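Local coordinates for protein tryptophan halogenase (Shewanella frigidimarina, PDB 2PYX) that probably acts as an FAD-dependent halogenase or monooxygenase of the tryptophan halogenase family, at residues E361-A366 against Q402-F407; L408-V413 against A463-V468. All blocks are in the same frame, centred on the assembly; numbering follows the deposited sequence.

Interaction 1. Residues E361-A366 against Q402-F407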
# COMPACT_ATOMS: atom_id res chain seq x y z
N GLU A 361 4.89 -2.86 -3.96
CA GLU A 361 3.91 -3.45 -3.06
C GLU A 361 3.01 -2.41 -2.37
O GLU A 361 2.29 -2.78 -1.41
CB GLU A 361 4.52 -4.41 -2.04
CG GLU A 361 5.16 -5.62 -2.70
CD GLU A 361 4.16 -6.62 -3.26
OE1 GLU A 361 2.94 -6.48 -3.00
OE2 GLU A 361 4.61 -7.55 -3.95
N ALA A 362 3.03 -1.16 -2.82
CA ALA A 362 2.03 -0.17 -2.43
C ALA A 362 1.87 -0.07 -0.90
O ALA A 362 0.77 -0.23 -0.35
CB ALA A 362 0.68 -0.47 -3.15
N SER A 363 2.94 0.24 -0.21
CA SER A 363 2.89 0.33 1.24
C SER A 363 2.33 1.64 1.74
O SER A 363 1.91 1.72 2.89
CB SER A 363 4.27 0.08 1.86
OG SER A 363 5.21 1.05 1.49
N ALA A 364 2.26 2.65 0.90
CA ALA A 364 2.00 4.02 1.42
C ALA A 364 0.61 4.18 2.04
O ALA A 364 0.49 4.61 3.20
CB ALA A 364 2.25 5.06 0.37
N LEU A 365 -0.45 3.89 1.27
CA LEU A 365 -1.80 4.02 1.86
C LEU A 365 -2.04 2.97 2.96
O LEU A 365 -2.73 3.24 3.95
CB LEU A 365 -2.88 3.96 0.80
CG LEU A 365 -3.04 5.26 0.01
CD1 LEU A 365 -3.91 5.03 -1.23
CD2 LEU A 365 -3.63 6.35 0.89
N ALA A 366 -1.48 1.78 2.80
CA ALA A 366 -1.61 0.73 3.85
C ALA A 366 -1.07 1.21 5.19
O ALA A 366 -1.66 0.93 6.24
CB ALA A 366 -0.84 -0.50 3.41
N GLN A 402 10.37 -3.03 9.29
CA GLN A 402 11.34 -4.10 9.02
C GLN A 402 10.75 -5.08 8.01
O GLN A 402 11.45 -5.51 7.10
CB GLN A 402 11.78 -4.82 10.30
CG GLN A 402 12.67 -6.06 10.06
CD GLN A 402 13.12 -6.77 11.35
OE1 GLN A 402 14.27 -6.66 11.77
NE2 GLN A 402 12.22 -7.53 11.96
N GLN A 403 9.48 -5.44 8.17
CA GLN A 403 8.83 -6.36 7.27
C GLN A 403 8.71 -5.78 5.88
O GLN A 403 8.92 -6.51 4.89
CB GLN A 403 7.45 -6.74 7.76
CG GLN A 403 6.93 -7.94 7.02
CD GLN A 403 5.49 -8.27 7.24
OE1 GLN A 403 4.61 -7.42 7.14
NE2 GLN A 403 5.23 -9.58 7.45
N ILE A 404 8.39 -4.49 5.76
CA ILE A 404 8.25 -3.87 4.44
C ILE A 404 9.61 -3.91 3.74
O ILE A 404 9.72 -4.29 2.59
CB ILE A 404 7.75 -2.42 4.59
CG1 ILE A 404 6.27 -2.39 4.96
CG2 ILE A 404 8.02 -1.65 3.32
CD1 ILE A 404 5.82 -1.12 5.55
N ILE A 405 10.67 -3.51 4.43
CA ILE A 405 11.97 -3.44 3.79
C ILE A 405 12.40 -4.85 3.33
O ILE A 405 12.88 -5.08 2.20
CB ILE A 405 13.03 -2.78 4.66
CG1 ILE A 405 12.66 -1.33 4.98
CG2 ILE A 405 14.41 -2.85 3.97
CD1 ILE A 405 12.43 -0.48 3.75
N ASP A 406 12.19 -5.83 4.20
CA ASP A 406 12.61 -7.18 3.89
C ASP A 406 11.78 -7.75 2.75
O ASP A 406 12.30 -8.43 1.86
CB ASP A 406 12.45 -8.10 5.12
CG ASP A 406 13.51 -7.87 6.17
OD1 ASP A 406 14.43 -7.03 5.99
OD2 ASP A 406 13.40 -8.58 7.22
N PHE A 407 10.47 -7.50 2.78
CA PHE A 407 9.58 -8.04 1.75
C PHE A 407 9.92 -7.43 0.39
O PHE A 407 10.00 -8.13 -0.62
CB PHE A 407 8.10 -7.84 2.10
CG PHE A 407 7.15 -8.45 1.10
CD1 PHE A 407 7.31 -9.76 0.68
CD2 PHE A 407 6.12 -7.71 0.55
CE1 PHE A 407 6.42 -10.34 -0.24
CE2 PHE A 407 5.23 -8.28 -0.35
CZ PHE A 407 5.39 -9.58 -0.75
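The carboxylate of Glu361 meets the ring of Phe407, the two planes 44° apart, neither stacked flat nor square to one another. The carboxylate carbon comes at the ring obliquely, with Glu361 CD 3.5 Å from Phe407 CE2. The CG methylene of Glu361 also rests against Phe407 CE2, at 3.6 Å. Glu361 OE2 is 3.7 Å from Phe407 CE2, so the touch centres on this atom and reaches CD2 and CZ on that side of the ring. The two side chains cross at about a right angle. Elsewhere round the ring, Phe407 meets Phe460 and Phe465 at inclined angles and His411 edge-to-face.

The torsions explain the meeting. Phe407 CG is anti to its backbone N (chi1 -177°), which sends the ring out from helix 383-413 toward the glutamate. Glu361 is bent at chi2 (-73°), and this fold in the chain lays CG and CD beside the ring.

A second, lighter touch joins Ser363 to Ile404. Ser363 CB is 4.2 Å from Ile404 CD1, a methylene against the end of an isoleucine branch. The CA atoms of these two residues are the nearest across the segments, 7.5 Å apart.

The polar end of Glu361 is served from elsewhere. OE2 takes hydrogen bonds with His411 NE2 and His111 ND1, while Trp63 NE1 bonds to the backbone O. Glu361 is predicted to bind L-tryptophan, and its side chain is about 7 Å from that of Lys89, the predicted active-site residue. The contact therefore probably lies just behind the predicted tryptophan site. It is buried and joined by van der Waals contact alone: Phe407 packs against the chain and carboxylate of Glu361, and the two histidines meet the polar need of OE2.

Interaction 2. Residues L408-V413 against A463-V468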
# COMPACT_ATOMS: atom_id res chain seq x y z
N LEU A 408 10.09 -6.11 0.35
CA LEU A 408 10.48 -5.46 -0.91
C LEU A 408 11.81 -5.97 -1.39
O LEU A 408 11.97 -6.34 -2.54
CB LEU A 408 10.51 -3.95 -0.75
CG LEU A 408 9.17 -3.25 -0.97
CD1 LEU A 408 8.02 -3.80 -0.13
CD2 LEU A 408 9.32 -1.74 -0.78
N LYS A 409 12.80 -6.03 -0.49
CA LYS A 409 14.13 -6.50 -0.89
C LYS A 409 14.10 -7.92 -1.45
O LYS A 409 14.85 -8.25 -2.38
CB LYS A 409 15.08 -6.42 0.30
CG LYS A 409 16.52 -6.87 -0.00
CD LYS A 409 17.18 -6.00 -1.13
CE LYS A 409 18.64 -6.38 -1.30
NZ LYS A 409 19.47 -5.34 -2.03
N LEU A 410 13.25 -8.78 -0.87
CA LEU A 410 13.08 -10.15 -1.37
C LEU A 410 12.85 -10.19 -2.88
O LEU A 410 13.31 -11.09 -3.56
CB LEU A 410 11.87 -10.82 -0.67
CG LEU A 410 11.59 -12.29 -1.05
CD1 LEU A 410 12.70 -13.21 -0.68
CD2 LEU A 410 10.28 -12.79 -0.39
N HIS A 411 12.06 -9.23 -3.40
CA HIS A 411 11.71 -9.20 -4.81
C HIS A 411 12.96 -9.09 -5.66
O HIS A 411 13.00 -9.63 -6.79
CB HIS A 411 10.80 -8.02 -5.16
CG HIS A 411 9.41 -8.09 -4.57
ND1 HIS A 411 9.18 -8.09 -3.20
CD2 HIS A 411 8.19 -8.10 -5.16
CE1 HIS A 411 7.87 -8.08 -3.00
NE2 HIS A 411 7.25 -8.09 -4.16
N TYR A 412 13.96 -8.39 -5.18
CA TYR A 412 15.22 -8.20 -5.91
C TYR A 412 16.19 -9.34 -5.69
O TYR A 412 16.90 -9.76 -6.61
CB TYR A 412 15.91 -6.90 -5.47
CG TYR A 412 15.15 -5.65 -5.77
CD1 TYR A 412 15.24 -5.06 -7.02
CD2 TYR A 412 14.31 -5.04 -4.84
CE1 TYR A 412 14.54 -3.93 -7.30
CE2 TYR A 412 13.63 -3.87 -5.13
CZ TYR A 412 13.74 -3.32 -6.37
OH TYR A 412 13.05 -2.16 -6.67
N VAL A 413 16.31 -9.79 -4.46
CA VAL A 413 17.43 -10.68 -4.09
C VAL A 413 17.39 -12.02 -4.78
O VAL A 413 18.43 -12.64 -5.01
CB VAL A 413 17.48 -11.00 -2.59
CG1 VAL A 413 18.61 -12.07 -2.28
CG2 VAL A 413 17.74 -9.81 -1.80
N ALA A 463 1.62 -15.75 3.32
CA ALA A 463 1.25 -16.05 1.93
C ALA A 463 1.92 -15.10 0.96
O ALA A 463 2.28 -15.49 -0.13
CB ALA A 463 -0.23 -16.04 1.72
N SER A 464 2.06 -13.85 1.34
CA SER A 464 2.70 -12.88 0.44
C SER A 464 4.12 -13.26 0.14
O SER A 464 4.61 -13.16 -1.01
CB SER A 464 2.66 -11.48 1.03
OG SER A 464 1.34 -10.97 0.90
N PHE A 465 4.81 -13.75 1.16
CA PHE A 465 6.17 -14.21 1.00
C PHE A 465 6.20 -15.44 0.13
O PHE A 465 7.08 -15.59 -0.73
CB PHE A 465 6.82 -14.45 2.36
CG PHE A 465 7.11 -13.18 3.10
CD1 PHE A 465 6.12 -12.56 3.84
CD2 PHE A 465 8.36 -12.58 3.01
CE1 PHE A 465 6.38 -11.37 4.51
CE2 PHE A 465 8.63 -11.40 3.67
CZ PHE A 465 7.63 -10.79 4.42
N GLN A 466 5.25 -16.35 0.30
CA GLN A 466 5.18 -17.53 -0.57
C GLN A 466 4.95 -17.14 -2.02
O GLN A 466 5.58 -17.67 -2.93
CB GLN A 466 4.04 -18.44 -0.10
CG GLN A 466 4.24 -18.98 1.32
CD GLN A 466 3.03 -19.72 1.86
OE1 GLN A 466 1.91 -19.59 1.33
NE2 GLN A 466 3.26 -20.52 2.91
N TYR A 467 4.03 -16.21 -2.25
CA TYR A 467 3.70 -15.84 -3.63
C TYR A 467 4.91 -15.26 -4.35
O TYR A 467 5.13 -15.53 -5.52
CB TYR A 467 2.57 -14.83 -3.68
CG TYR A 467 1.21 -15.38 -3.46
CD1 TYR A 467 0.71 -16.41 -4.28
CD2 TYR A 467 0.37 -14.83 -2.52
CE1 TYR A 467 -0.62 -16.88 -4.10
CE2 TYR A 467 -0.98 -15.30 -2.36
CZ TYR A 467 -1.44 -16.33 -3.15
OH TYR A 467 -2.76 -16.77 -2.99
N VAL A 468 5.68 -14.41 -3.66
CA VAL A 468 6.87 -13.82 -4.27
C VAL A 468 7.97 -14.86 -4.39
O VAL A 468 8.56 -15.03 -5.48
CB VAL A 468 7.33 -12.55 -3.51
CG1 VAL A 468 8.70 -12.06 -4.06
CG2 VAL A 468 6.30 -11.45 -3.68
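Val468 lays a methyl over the imidazole of His411, a CH-pi contact between two nearly parallel helices. The short axes of 408-413 and 463-468 differ by 17° in direction and pass 10.5 Å apart. Val468 CG1 stands 4.0 Å from the centroid of the His411 ring, 5° off the ring normal. The other methyl reaches the far end of the imidazole, with Val468 CG2 3.5 Å from His411 NE2. One forked side chain therefore spans the ring from its centre to NE2.

Leu410 fills the space alongside. With Leu410 CG anti to the backbone N (chi1 -178°), the side chain extends across to helix 462-471. Its CD2 methyl is shared, 4.1 Å from Val468 CG1 and 3.9 Å from Phe465 CD2, where it approaches the phenyl ring obliquely.

Further out, both nitrogens of His411 are engaged. ND1 bonds to Phe407 O, one turn earlier on the same helix, and NE2 is held by its bond to Glu361. These two bonds fix the turn of the ring that Val468 packs on, and they place His411 in the second shell of the predicted tryptophan site. Without the imidazole, as with an alanine here, Glu361 would probably lose one of its two histidine partners and a gap would open against the Val468 methyls. Tyr109 of strand 108-112 touches both His411 and Val468, and Leu440 of helix 434-443 packs on Leu410. Leu410 CG lies 4.2 Å from Val468 CG1, so the leucine branch point as well as CD2 reaches the valine.

In the fold
Following the chain from the N terminus, interaction 1 comes first. Segment 361-366 enters helix 363-377, and the chain returns along helix 383-413 to bring 402-407 back against it, closing a largely helical loop. Interaction 2 begins at the next residue. Segment 408-413 ends the same long helix, and a longer loop, with helices 421-425 and 434-443, returns at 463-468. The two loops run in series and neither nest nor cross. Helix 383-413 is common to both, so it joins the predicted tryptophan site to helix 462-471. The contacts also touch directly: Glu361 bonds to His411, and Phe407 CZ packs 3.6 Å from Val468 CG2.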